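Local atomic coordinates of sialyltransferase 0160 (Photobacterium damselae, PDB entry 4R84), a protein that probably transfers sialic acid from CMP-sialic acid to an acceptor sugar, as a GT-B glycosyltransferase (EC 2.4.99.1), and here holds a fluorinated donor analogue. Residues Phe359-Thr364 with Gln378-Val383; Gly363-Ala368 with His407-Val412; Gly448-Leu453 with Asn463-Thr468. All blocks are in the same frame, centred on the assembly; numbering follows the deposited sequence.

Contact 1: Phe359-Thr364 with Gln378-Val383. With CSF (cytidine-5'-monophosphate-3-fluoro-N-acetyl-neuraminic acid), chain E.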
loop_
_atom_site.group_PDB
_atom_site.type_symbol
_atom_site.label_atom_id
_atom_site.label_comp_id
_atom_site.label_asym_id
_atom_site.label_seq_id
_atom_site.Cartn_x
_atom_site.Cartn_y
_atom_site.Cartn_z
ATOM N N PHE A 359 -14.395 22.811 -4.859
ATOM C CA PHE A 359 -15.314 21.686 -4.957
ATOM C C PHE A 359 -14.900 20.784 -6.088
ATOM O O PHE A 359 -14.738 21.253 -7.206
ATOM C CB PHE A 359 -16.756 22.200 -5.176
ATOM C CG PHE A 359 -17.710 21.207 -5.826
ATOM C CD1 PHE A 359 -17.976 19.966 -5.254
ATOM C CD2 PHE A 359 -18.391 21.554 -6.991
ATOM C CE1 PHE A 359 -18.883 19.075 -5.845
ATOM C CE2 PHE A 359 -19.305 20.668 -7.592
ATOM C CZ PHE A 359 -19.546 19.424 -7.021
ATOM N N ILE A 360 -14.700 19.501 -5.794
ATOM C CA ILE A 360 -14.498 18.525 -6.850
ATOM C C ILE A 360 -15.741 17.691 -7.064
ATOM O O ILE A 360 -16.227 17.036 -6.138
ATOM C CB ILE A 360 -13.335 17.561 -6.542
ATOM C CG1 ILE A 360 -12.016 18.307 -6.500
ATOM C CG2 ILE A 360 -13.294 16.468 -7.600
ATOM C CD1 ILE A 360 -10.841 17.392 -6.123
ATOM N N PHE A 361 -16.236 17.694 -8.297
ATOM C CA PHE A 361 -17.278 16.764 -8.695
ATOM C C PHE A 361 -16.638 15.480 -9.216
ATOM O O PHE A 361 -15.808 15.530 -10.124
ATOM C CB PHE A 361 -18.181 17.369 -9.777
ATOM C CG PHE A 361 -19.196 16.401 -10.325
ATOM C CD1 PHE A 361 -20.378 16.175 -9.649
ATOM C CD2 PHE A 361 -18.969 15.718 -11.513
ATOM C CE1 PHE A 361 -21.322 15.283 -10.146
ATOM C CE2 PHE A 361 -19.911 14.818 -12.011
ATOM C CZ PHE A 361 -21.084 14.605 -11.321
ATOM N N THR A 362 -17.062 14.340 -8.677
ATOM C CA THR A 362 -16.521 13.067 -9.150
ATOM C C THR A 362 -17.452 12.440 -10.186
ATOM O O THR A 362 -18.581 12.042 -9.871
ATOM C CB THR A 362 -16.314 12.081 -7.992
ATOM O OG1 THR A 362 -17.560 11.831 -7.349
ATOM C CG2 THR A 362 -15.348 12.656 -6.960
ATOM N N GLY A 363 -16.981 12.337 -11.423
ATOM C CA GLY A 363 -17.807 11.786 -12.489
ATOM C C GLY A 363 -17.853 10.265 -12.506
ATOM O O GLY A 363 -17.108 9.604 -11.791
ATOM N N THR A 364 -18.748 9.704 -13.314
ATOM C CA THR A 364 -18.746 8.262 -13.545
ATOM C C THR A 364 -18.872 7.977 -15.032
ATOM O O THR A 364 -18.834 8.892 -15.850
ATOM C CB THR A 364 -19.882 7.557 -12.791
ATOM O OG1 THR A 364 -19.668 6.137 -12.825
ATOM C CG2 THR A 364 -21.234 7.913 -13.420
ATOM N N GLN A 378 -25.400 13.901 -19.622
ATOM C CA GLN A 378 -26.363 14.947 -19.291
ATOM C C GLN A 378 -26.877 14.828 -17.856
ATOM O O GLN A 378 -27.098 15.843 -17.191
ATOM C CB GLN A 378 -27.538 14.938 -20.277
ATOM C CG GLN A 378 -28.595 16.028 -20.013
ATOM C CD GLN A 378 -28.018 17.443 -20.025
ATOM O OE1 GLN A 378 -27.262 17.811 -20.925
ATOM N NE2 GLN A 378 -28.394 18.248 -19.035
ATOM N N GLN A 379 -27.069 13.605 -17.373
ATOM C CA GLN A 379 -27.531 13.433 -16.008
ATOM C C GLN A 379 -26.517 13.978 -15.017
ATOM O O GLN A 379 -26.884 14.568 -13.998
ATOM C CB GLN A 379 -27.818 11.969 -15.700
ATOM C CG GLN A 379 -28.936 11.376 -16.542
ATOM C CD GLN A 379 -30.116 12.329 -16.671
ATOM O OE1 GLN A 379 -30.816 12.593 -15.705
ATOM N NE2 GLN A 379 -30.362 12.809 -17.891
ATOM N N GLN A 380 -25.234 13.807 -15.330
ATOM C CA GLN A 380 -24.187 14.281 -14.436
ATOM C C GLN A 380 -24.111 15.799 -14.484
ATOM O O GLN A 380 -23.918 16.444 -13.450
ATOM C CB GLN A 380 -22.859 13.628 -14.787
ATOM C CG GLN A 380 -22.943 12.096 -14.650
ATOM C CD GLN A 380 -21.622 11.400 -14.926
ATOM O OE1 GLN A 380 -20.633 11.610 -14.224
ATOM N NE2 GLN A 380 -21.599 10.582 -15.964
ATOM N N VAL A 381 -24.304 16.371 -15.671
ATOM C CA VAL A 381 -24.408 17.822 -15.795
ATOM C C VAL A 381 -25.579 18.330 -14.954
ATOM O O VAL A 381 -25.466 19.334 -14.243
ATOM C CB VAL A 381 -24.578 18.260 -17.265
ATOM C CG1 VAL A 381 -24.870 19.749 -17.343
ATOM C CG2 VAL A 381 -23.300 17.953 -18.042
ATOM N N ASN A 382 -26.696 17.609 -14.991
ATOM C CA ASN A 382 -27.855 17.985 -14.178
ATOM C C ASN A 382 -27.492 17.961 -12.697
ATOM O O ASN A 382 -27.888 18.852 -11.946
ATOM C CB ASN A 382 -29.036 17.055 -14.437
ATOM C CG ASN A 382 -29.596 17.192 -15.841
ATOM O OD1 ASN A 382 -29.272 18.134 -16.566
ATOM N ND2 ASN A 382 -30.454 16.251 -16.228
ATOM N N VAL A 383 -26.735 16.947 -12.269
ATOM C CA VAL A 383 -26.304 16.885 -10.872
ATOM C C VAL A 383 -25.471 18.116 -10.486
ATOM O O VAL A 383 -25.676 18.713 -9.431
ATOM C CB VAL A 383 -25.486 15.598 -10.558
ATOM C CG1 VAL A 383 -24.975 15.643 -9.121
ATOM C CG2 VAL A 383 -26.348 14.367 -10.756
HETATM C C5A CSF E . -18.425 -0.835 -9.519
HETATM C C4A CSF E . -16.969 -1.281 -9.543
HETATM C C2A CSF E . -16.395 0.868 -10.751
HETATM O O6A CSF E . -17.788 1.209 -10.628
HETATM C C6A CSF E . -18.452 0.688 -9.482
HETATM C C3A CSF E . -16.226 -0.662 -10.733
HETATM O O4A CSF E . -16.927 -2.712 -9.619
HETATM N N5A CSF E . -19.074 -1.362 -8.339
HETATM C C7A CSF E . -19.887 1.176 -9.531
HETATM C C8A CSF E . -19.926 2.693 -9.480
HETATM C C9A CSF E . -21.361 3.179 -9.318
HETATM O O9A CSF E . -21.326 4.604 -9.238
HETATM O O8A CSF E . -19.173 3.116 -8.344
HETATM O O7A CSF E . -20.490 0.749 -10.753
HETATM C C1A CSF E . -15.875 1.420 -12.063
HETATM O OBA CSF E . -14.657 1.324 -12.310
HETATM O OAA CSF E . -16.673 1.945 -12.875
HETATM O O1A CSF E . -15.587 1.391 -9.695
HETATM O O2A CSF E . -15.442 2.688 -7.574
HETATM N N1 CSF E . -12.152 6.907 -10.135
HETATM C C2 CSF E . -11.585 8.189 -10.195
HETATM N N3 CSF E . -12.374 9.265 -10.417
HETATM C C4 CSF E . -13.705 9.091 -10.569
HETATM C C5 CSF E . -14.277 7.819 -10.524
HETATM C C6 CSF E . -13.462 6.713 -10.308
HETATM C "C3'" CSF E . -11.778 4.456 -8.070
HETATM C "C2'" CSF E . -10.861 5.575 -8.490
HETATM C "C1'" CSF E . -11.241 5.767 -9.940
HETATM O "O4'" CSF E . -11.864 4.558 -10.381
HETATM C "C4'" CSF E . -11.815 3.606 -9.319
HETATM P PA CSF E . -15.586 2.882 -9.062
HETATM O "O5'" CSF E . -14.191 3.515 -9.479
HETATM C "C5'" CSF E . -13.028 2.704 -9.394
HETATM O "O3'" CSF E . -11.286 3.780 -6.920
HETATM O "O2'" CSF E . -9.497 5.134 -8.474
HETATM N N4 CSF E . -14.498 10.167 -10.792
HETATM O O2 CSF E . -10.341 8.319 -10.044
HETATM O O3A CSF E . -16.666 3.763 -9.628
HETATM C C10 CSF E . -20.221 -2.045 -8.379
HETATM O O10 CSF E . -20.766 -2.358 -9.428
HETATM C C11 CSF E . -20.813 -2.388 -7.041
HETATM F F3A CSF E . -16.718 -1.165 -11.915
#
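Strand 358-362 runs out into a loop at Gly363 and Thr364, and one turn of helix 373-388 packs against it there. The two backbones draw together toward the loop: CA of Phe361 and CA of Val383 are 9.3 Å apart, whereas CA of Gly363 and CA of Gln380 are separated by 7.1 Å. Gln380 closes this gap. Its chain is extended beyond CG (chi2 -177°), which carries the amide from the helix to the backbone of Thr364, where it bonds at both ends. Thr364 N donates to Gln380 OE1 over 2.8 Å in a nearly straight bond (165° at the hydrogen), tilted from the carbonyl plane. In return Gln380 NE2 donates a hydrogen bond to Thr364 O at 3.2 Å; the acceptor lies close to the amide plane, but the nitrogen sits well above the plane of the Thr364 carbonyl. Two bonds to one residue fix the rotation of the amide, and NE2 has a further acceptor in Tyr376 O within its own helix. Thr364 CG2 rests 3.7 Å from Gln380 NE2, the two side chains crossing at about a right angle. Further back along the strand, the Phe361 ring turns its edge to the helix: CE1 meets Val383 CG1 at 3.8 Å, and CE2 lies 4.0 Å from Gln380 OE1. While the N-H of the Gly363-Thr364 peptide goes to Gln380, its carbonyl, Gly363 O, accepts a bond of 2.9 Å from N4 of the donor analogue's cytosine. The strand and the helix are the first two elements of the beta-alpha-beta unit that continues into strand 401-405, and the nucleotide held at the C-terminal end of the first strand is characteristic of the Rossmann-like nucleotide-binding domain of GT-B glycosyltransferases.

Contact 2: Gly363-Ala368 with His407-Val412. With CSF (cytidine-5'-monophosphate-3-fluoro-N-acetyl-neuraminic acid), chain E.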
loop_
_atom_site.group_PDB
_atom_site.type_symbol
_atom_site.label_atom_id
_atom_site.label_comp_id
_atom_site.label_asym_id
_atom_site.label_seq_id
_atom_site.Cartn_x
_atom_site.Cartn_y
_atom_site.Cartn_z
ATOM N N GLY A 363 -16.981 12.337 -11.423
ATOM C CA GLY A 363 -17.807 11.786 -12.489
ATOM C C GLY A 363 -17.853 10.265 -12.506
ATOM O O GLY A 363 -17.108 9.604 -11.791
ATOM N N THR A 364 -18.748 9.704 -13.314
ATOM C CA THR A 364 -18.746 8.262 -13.545
ATOM C C THR A 364 -18.872 7.977 -15.032
ATOM O O THR A 364 -18.834 8.892 -15.850
ATOM C CB THR A 364 -19.882 7.557 -12.791
ATOM O OG1 THR A 364 -19.668 6.137 -12.825
ATOM C CG2 THR A 364 -21.234 7.913 -13.420
ATOM N N THR A 365 -19.003 6.703 -15.384
ATOM C CA THR A 365 -19.186 6.341 -16.779
ATOM C C THR A 365 -20.671 6.237 -17.106
ATOM O O THR A 365 -21.422 7.179 -16.890
ATOM C CB THR A 365 -18.468 5.014 -17.123
ATOM O OG1 THR A 365 -18.889 3.992 -16.210
ATOM C CG2 THR A 365 -16.975 5.188 -16.999
ATOM N N THR A 366 -21.092 5.102 -17.640
ATOM C CA THR A 366 -22.504 4.870 -17.927
ATOM C C THR A 366 -23.041 3.907 -16.878
ATOM O O THR A 366 -22.265 3.256 -16.173
ATOM C CB THR A 366 -22.702 4.295 -19.339
ATOM O OG1 THR A 366 -21.946 3.084 -19.461
ATOM C CG2 THR A 366 -22.208 5.270 -20.384
ATOM N N TRP A 367 -24.362 3.835 -16.740
ATOM C CA TRP A 367 -24.958 2.869 -15.832
ATOM C C TRP A 367 -26.183 2.225 -16.491
ATOM O O TRP A 367 -26.340 2.288 -17.712
ATOM C CB TRP A 367 -25.297 3.532 -14.477
ATOM C CG TRP A 367 -26.173 4.757 -14.552
ATOM C CD1 TRP A 367 -27.538 4.783 -14.484
ATOM C CD2 TRP A 367 -25.755 6.130 -14.667
ATOM N NE1 TRP A 367 -27.992 6.070 -14.558
ATOM C CE2 TRP A 367 -26.923 6.919 -14.670
ATOM C CE3 TRP A 367 -24.514 6.765 -14.762
ATOM C CZ2 TRP A 367 -26.891 8.316 -14.783
ATOM C CZ3 TRP A 367 -24.481 8.161 -14.872
ATOM C CH2 TRP A 367 -25.666 8.916 -14.878
ATOM N N ALA A 368 -27.036 1.581 -15.703
ATOM C CA ALA A 368 -28.141 0.819 -16.272
ATOM C C ALA A 368 -29.149 1.706 -17.005
ATOM O O ALA A 368 -29.165 2.923 -16.824
ATOM C CB ALA A 368 -28.827 0.014 -15.176
ATOM N N HIS A 407 -14.209 10.098 -14.404
ATOM C CA HIS A 407 -13.866 8.677 -14.335
ATOM C C HIS A 407 -12.812 8.387 -15.398
ATOM O O HIS A 407 -12.874 8.919 -16.501
ATOM C CB HIS A 407 -15.122 7.815 -14.552
ATOM C CG HIS A 407 -14.946 6.363 -14.223
ATOM N ND1 HIS A 407 -14.208 5.500 -15.009
ATOM C CD2 HIS A 407 -15.442 5.616 -13.207
ATOM C CE1 HIS A 407 -14.252 4.286 -14.488
ATOM N NE2 HIS A 407 -14.995 4.327 -13.398
ATOM N N PRO A 408 -11.817 7.560 -15.065
ATOM C CA PRO A 408 -10.766 7.275 -16.051
ATOM C C PRO A 408 -11.297 6.680 -17.360
ATOM O O PRO A 408 -10.661 6.843 -18.398
ATOM C CB PRO A 408 -9.859 6.269 -15.325
ATOM C CG PRO A 408 -10.688 5.750 -14.148
ATOM C CD PRO A 408 -11.582 6.900 -13.767
ATOM N N ALA A 409 -12.435 5.993 -17.304
ATOM C CA ALA A 409 -12.990 5.340 -18.490
ATOM C C ALA A 409 -14.115 6.159 -19.121
ATOM O O ALA A 409 -14.887 5.646 -19.948
ATOM C CB ALA A 409 -13.478 3.940 -18.133
ATOM N N GLY A 410 -14.214 7.425 -18.727
ATOM C CA GLY A 410 -15.343 8.246 -19.124
ATOM C C GLY A 410 -15.397 8.604 -20.598
ATOM O O GLY A 410 -16.480 8.792 -21.144
ATOM N N GLY A 411 -14.242 8.699 -21.244
ATOM C CA GLY A 411 -14.210 9.066 -22.653
ATOM C C GLY A 411 -14.902 10.390 -22.947
ATOM O O GLY A 411 -14.649 11.395 -22.287
ATOM N N VAL A 412 -15.789 10.378 -23.936
ATOM C CA VAL A 412 -16.481 11.587 -24.377
ATOM C C VAL A 412 -17.408 12.143 -23.290
ATOM O O VAL A 412 -17.706 13.336 -23.268
ATOM C CB VAL A 412 -17.262 11.301 -25.684
ATOM C CG1 VAL A 412 -18.094 12.488 -26.106
ATOM C CG2 VAL A 412 -16.279 10.957 -26.794
HETATM C C5A CSF E . -18.425 -0.835 -9.519
HETATM C C4A CSF E . -16.969 -1.281 -9.543
HETATM C C2A CSF E . -16.395 0.868 -10.751
HETATM O O6A CSF E . -17.788 1.209 -10.628
HETATM C C6A CSF E . -18.452 0.688 -9.482
HETATM C C3A CSF E . -16.226 -0.662 -10.733
HETATM O O4A CSF E . -16.927 -2.712 -9.619
HETATM N N5A CSF E . -19.074 -1.362 -8.339
HETATM C C7A CSF E . -19.887 1.176 -9.531
HETATM C C8A CSF E . -19.926 2.693 -9.480
HETATM C C9A CSF E . -21.361 3.179 -9.318
HETATM O O9A CSF E . -21.326 4.604 -9.238
HETATM O O8A CSF E . -19.173 3.116 -8.344
HETATM O O7A CSF E . -20.490 0.749 -10.753
HETATM C C1A CSF E . -15.875 1.420 -12.063
HETATM O OBA CSF E . -14.657 1.324 -12.310
HETATM O OAA CSF E . -16.673 1.945 -12.875
HETATM O O1A CSF E . -15.587 1.391 -9.695
HETATM O O2A CSF E . -15.442 2.688 -7.574
HETATM N N1 CSF E . -12.152 6.907 -10.135
HETATM C C2 CSF E . -11.585 8.189 -10.195
HETATM N N3 CSF E . -12.374 9.265 -10.417
HETATM C C4 CSF E . -13.705 9.091 -10.569
HETATM C C5 CSF E . -14.277 7.819 -10.524
HETATM C C6 CSF E . -13.462 6.713 -10.308
HETATM C "C3'" CSF E . -11.778 4.456 -8.070
HETATM C "C2'" CSF E . -10.861 5.575 -8.490
HETATM C "C1'" CSF E . -11.241 5.767 -9.940
HETATM O "O4'" CSF E . -11.864 4.558 -10.381
HETATM C "C4'" CSF E . -11.815 3.606 -9.319
HETATM P PA CSF E . -15.586 2.882 -9.062
HETATM O "O5'" CSF E . -14.191 3.515 -9.479
HETATM C "C5'" CSF E . -13.028 2.704 -9.394
HETATM O "O3'" CSF E . -11.286 3.780 -6.920
HETATM O "O2'" CSF E . -9.497 5.134 -8.474
HETATM N N4 CSF E . -14.498 10.167 -10.792
HETATM O O2 CSF E . -10.341 8.319 -10.044
HETATM O O3A CSF E . -16.666 3.763 -9.628
HETATM C C10 CSF E . -20.221 -2.045 -8.379
HETATM O O10 CSF E . -20.766 -2.358 -9.428
HETATM C C11 CSF E . -20.813 -2.388 -7.041
HETATM F F3A CSF E . -16.718 -1.165 -11.915
HETATM O O HOH W 1 -16.632 10.851 -15.485
#
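Thr365 lays its methyl over one face of the His407 imidazole. CG2 stands 3.7 Å from the ring centroid and 22° off the normal, a CH-pi contact displaced toward the rim, with ND1 the nearest ring atom at 3.4 Å. The same methyl touches Ala409 CB at 3.9 Å, so it meets both the ring and the third residue of the type I turn His407-Gly410. That turn helps set the ring's rotation: Ala409 N donates to His407 ND1 at 2.9 Å, almost in the ring plane. Here two loops meet, each following a parallel strand of the Rossmann-like sheet at its C-terminal end, where the donor analogue binds. His407 NE2 donates to both carboxylate oxygens, to OAA at 3.0 Å in a bent bond (134° at the hydrogen) and weakly to OBA, and carboxylate C1A lies in plane at the ring's edge. CG lies opposite the backbone N (chi1 -168°), which swings the ring toward the ligand; His407 CD2 is 3.7 Å from C5 of the cytosine. At the side chain's root, CB packs on Thr364 CA and C. A water bridges the two loops, accepting from His407 N at 2.8 Å and donating to Thr364 O at 3.0 Å.

Contact 3: Gly448-Leu453 with Asn463-Thr468. With CSF (cytidine-5'-monophosphate-3-fluoro-N-acetyl-neuraminic acid), chain E.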
loop_
_atom_site.group_PDB
_atom_site.type_symbol
_atom_site.label_atom_id
_atom_site.label_comp_id
_atom_site.label_asym_id
_atom_site.label_seq_id
_atom_site.Cartn_x
_atom_site.Cartn_y
_atom_site.Cartn_z
ATOM N N GLY A 448 -20.640 13.958 -5.845
ATOM C CA GLY A 448 -20.835 13.375 -7.154
ATOM C C GLY A 448 -21.286 11.939 -7.106
ATOM O O GLY A 448 -21.925 11.507 -6.159
ATOM N N ILE A 449 -20.937 11.182 -8.136
ATOM C CA ILE A 449 -21.457 9.838 -8.260
ATOM C C ILE A 449 -20.702 8.895 -7.339
ATOM O O ILE A 449 -19.479 8.988 -7.240
ATOM C CB ILE A 449 -21.359 9.341 -9.722
ATOM C CG1 ILE A 449 -21.890 10.400 -10.698
ATOM C CG2 ILE A 449 -22.058 7.998 -9.879
ATOM C CD1 ILE A 449 -23.337 10.871 -10.446
ATOM N N ALA A 450 -21.430 8.003 -6.669
ATOM C CA ALA A 450 -20.839 7.023 -5.758
ATOM C C ALA A 450 -19.672 6.293 -6.381
ATOM O O ALA A 450 -19.677 5.991 -7.568
ATOM C CB ALA A 450 -21.869 6.024 -5.303
ATOM N N SER A 451 -18.671 6.044 -5.551
ATOM C CA SER A 451 -17.475 5.320 -5.941
ATOM C C SER A 451 -16.743 4.939 -4.663
ATOM O O SER A 451 -16.949 5.555 -3.612
ATOM C CB SER A 451 -16.579 6.161 -6.841
ATOM O OG SER A 451 -15.280 5.594 -6.913
ATOM N N SER A 452 -15.899 3.912 -4.766
ATOM C CA SER A 452 -15.056 3.465 -3.671
ATOM C C SER A 452 -14.187 4.607 -3.135
ATOM O O SER A 452 -13.754 4.588 -1.984
ATOM C CB SER A 452 -14.190 2.279 -4.144
ATOM O OG SER A 452 -13.383 1.815 -3.096
ATOM N N LEU A 453 -13.919 5.597 -3.980
ATOM C CA LEU A 453 -13.056 6.700 -3.600
ATOM C C LEU A 453 -13.591 7.459 -2.374
ATOM O O LEU A 453 -12.821 8.112 -1.674
ATOM C CB LEU A 453 -12.859 7.660 -4.785
ATOM C CG LEU A 453 -14.051 8.501 -5.268
ATOM C CD1 LEU A 453 -14.169 9.822 -4.496
ATOM C CD2 LEU A 453 -13.905 8.752 -6.785
ATOM N N ASN A 463 -19.800 16.030 0.583
ATOM C CA ASN A 463 -21.032 16.826 0.573
ATOM C C ASN A 463 -22.285 15.990 0.319
ATOM O O ASN A 463 -23.187 15.935 1.157
ATOM C CB ASN A 463 -20.943 17.935 -0.472
ATOM C CG ASN A 463 -21.769 19.154 -0.092
ATOM O OD1 ASN A 463 -22.996 19.099 -0.074
ATOM N ND2 ASN A 463 -21.095 20.265 0.200
ATOM N N PHE A 464 -22.342 15.339 -0.837
ATOM C CA PHE A 464 -23.408 14.380 -1.131
ATOM C C PHE A 464 -22.871 13.323 -2.073
ATOM O O PHE A 464 -21.862 13.533 -2.749
ATOM C CB PHE A 464 -24.652 15.037 -1.753
ATOM C CG PHE A 464 -24.414 15.699 -3.087
ATOM C CD1 PHE A 464 -24.358 14.948 -4.257
ATOM C CD2 PHE A 464 -24.310 17.075 -3.180
ATOM C CE1 PHE A 464 -24.155 15.550 -5.476
ATOM C CE2 PHE A 464 -24.123 17.688 -4.401
ATOM C CZ PHE A 464 -24.055 16.932 -5.554
ATOM N N ILE A 465 -23.567 12.195 -2.114
ATOM C CA ILE A 465 -23.208 11.097 -2.995
ATOM C C ILE A 465 -24.412 10.632 -3.789
ATOM O O ILE A 465 -25.488 10.413 -3.225
ATOM C CB ILE A 465 -22.649 9.933 -2.203
ATOM C CG1 ILE A 465 -21.403 10.387 -1.446
ATOM C CG2 ILE A 465 -22.272 8.817 -3.137
ATOM C CD1 ILE A 465 -20.746 9.286 -0.658
ATOM N N VAL A 466 -24.226 10.480 -5.099
ATOM C CA VAL A 466 -25.314 10.088 -5.984
ATOM C C VAL A 466 -25.234 8.627 -6.381
ATOM O O VAL A 466 -24.208 8.175 -6.892
ATOM C CB VAL A 466 -25.310 10.933 -7.248
ATOM C CG1 VAL A 466 -26.410 10.460 -8.196
ATOM C CG2 VAL A 466 -25.503 12.404 -6.880
ATOM N N PHE A 467 -26.304 7.881 -6.130
ATOM C CA PHE A 467 -26.375 6.520 -6.630
ATOM C C PHE A 467 -27.199 6.476 -7.897
ATOM O O PHE A 467 -28.182 7.183 -8.021
ATOM C CB PHE A 467 -26.941 5.595 -5.574
ATOM C CG PHE A 467 -26.020 5.407 -4.433
ATOM C CD1 PHE A 467 -25.934 6.361 -3.442
ATOM C CD2 PHE A 467 -25.190 4.301 -4.378
ATOM C CE1 PHE A 467 -25.052 6.200 -2.388
ATOM C CE2 PHE A 467 -24.313 4.139 -3.334
ATOM C CZ PHE A 467 -24.241 5.087 -2.342
ATOM N N THR A 468 -26.745 5.681 -8.852
ATOM C CA THR A 468 -27.381 5.603 -10.159
ATOM C C THR A 468 -28.037 4.227 -10.344
ATOM O O THR A 468 -27.768 3.307 -9.581
ATOM C CB THR A 468 -26.356 5.844 -11.276
ATOM O OG1 THR A 468 -25.276 4.928 -11.115
ATOM C CG2 THR A 468 -25.804 7.260 -11.232
HETATM C C5A CSF E . -18.425 -0.835 -9.519
HETATM C C4A CSF E . -16.969 -1.281 -9.543
HETATM C C2A CSF E . -16.395 0.868 -10.751
HETATM O O6A CSF E . -17.788 1.209 -10.628
HETATM C C6A CSF E . -18.452 0.688 -9.482
HETATM C C3A CSF E . -16.226 -0.662 -10.733
HETATM O O4A CSF E . -16.927 -2.712 -9.619
HETATM N N5A CSF E . -19.074 -1.362 -8.339
HETATM C C7A CSF E . -19.887 1.176 -9.531
HETATM C C8A CSF E . -19.926 2.693 -9.480
HETATM C C9A CSF E . -21.361 3.179 -9.318
HETATM O O9A CSF E . -21.326 4.604 -9.238
HETATM O O8A CSF E . -19.173 3.116 -8.344
HETATM O O7A CSF E . -20.490 0.749 -10.753
HETATM C C1A CSF E . -15.875 1.420 -12.063
HETATM O OBA CSF E . -14.657 1.324 -12.310
HETATM O OAA CSF E . -16.673 1.945 -12.875
HETATM O O1A CSF E . -15.587 1.391 -9.695
HETATM O O2A CSF E . -15.442 2.688 -7.574
HETATM N N1 CSF E . -12.152 6.907 -10.135
HETATM C C2 CSF E . -11.585 8.189 -10.195
HETATM N N3 CSF E . -12.374 9.265 -10.417
HETATM C C4 CSF E . -13.705 9.091 -10.569
HETATM C C5 CSF E . -14.277 7.819 -10.524
HETATM C C6 CSF E . -13.462 6.713 -10.308
HETATM C "C3'" CSF E . -11.778 4.456 -8.070
HETATM C "C2'" CSF E . -10.861 5.575 -8.490
HETATM C "C1'" CSF E . -11.241 5.767 -9.940
HETATM O "O4'" CSF E . -11.864 4.558 -10.381
HETATM C "C4'" CSF E . -11.815 3.606 -9.319
HETATM P PA CSF E . -15.586 2.882 -9.062
HETATM O "O5'" CSF E . -14.191 3.515 -9.479
HETATM C "C5'" CSF E . -13.028 2.704 -9.394
HETATM O "O3'" CSF E . -11.286 3.780 -6.920
HETATM O "O2'" CSF E . -9.497 5.134 -8.474
HETATM N N4 CSF E . -14.498 10.167 -10.792
HETATM O O2 CSF E . -10.341 8.319 -10.044
HETATM O O3A CSF E . -16.666 3.763 -9.628
HETATM C C10 CSF E . -20.221 -2.045 -8.379
HETATM O O10 CSF E . -20.766 -2.358 -9.428
HETATM C C11 CSF E . -20.813 -2.388 -7.041
HETATM F F3A CSF E . -16.718 -1.165 -11.915
#
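Ala450 O accepts hydrogen bonds from two hydroxyls of the donor analogue's glycerol tail, O9A at 2.7 Å and O8A at 3.0 Å. Its residue is held in place by a short parallel beta pairing, Gly448 with Ile465 and Ile449 with Val466, formed where the chain leaves strand 445-447 of the Rossmann-like sheet and turns a corner to meet strand 462-468. Val466 bonds the residues either side of Ile449 in sequence: its N donates to Gly448 O at 2.7 Å, and its O receives Ala450 N in a nearly straight bond (173° at the hydrogen). A weak bond from Gly448 N to Phe464 O extends the pairing. On one face of this small sheet, the Ile449 side chain crosses that of Val466 obliquely, its CD1 reaching Val466 CB at 3.8 Å. Ala450 CB instead lies over a face of the Phe467 ring, 3.9 Å from the centroid and 19° off the normal, and also abuts Ile465 CG2. Beyond Ala450 the segment turns to the phosphate, whose O2A is bonded by both Ser451 OG and Ser452 N. Ser451 OG, in an ST turn, also accepts from Leu453 N at 3.2 Å.

How the contacts relate
The three contacts lie close together on one side of the chain's centre: contacts 1 and 2 have centres about 10 Å apart, 1 and 3 about 9 Å, and 2 and 3 about 13 Å. Contacts 1 and 2 start from the same run of chain and share Gly363 and Thr364; contact 3 comes later in sequence. Strands 401-405, 358-362 and 445-447 are neighbours in one parallel sheet, and the loops after them all reach the bound donor analogue. Thr364 CG2 meets Ile449 CG2 at 3.6 Å, while Trp367 CD2 lies 3.5 Å from Thr468 CB. The contacts thus join adjacent walls of a single donor pocket.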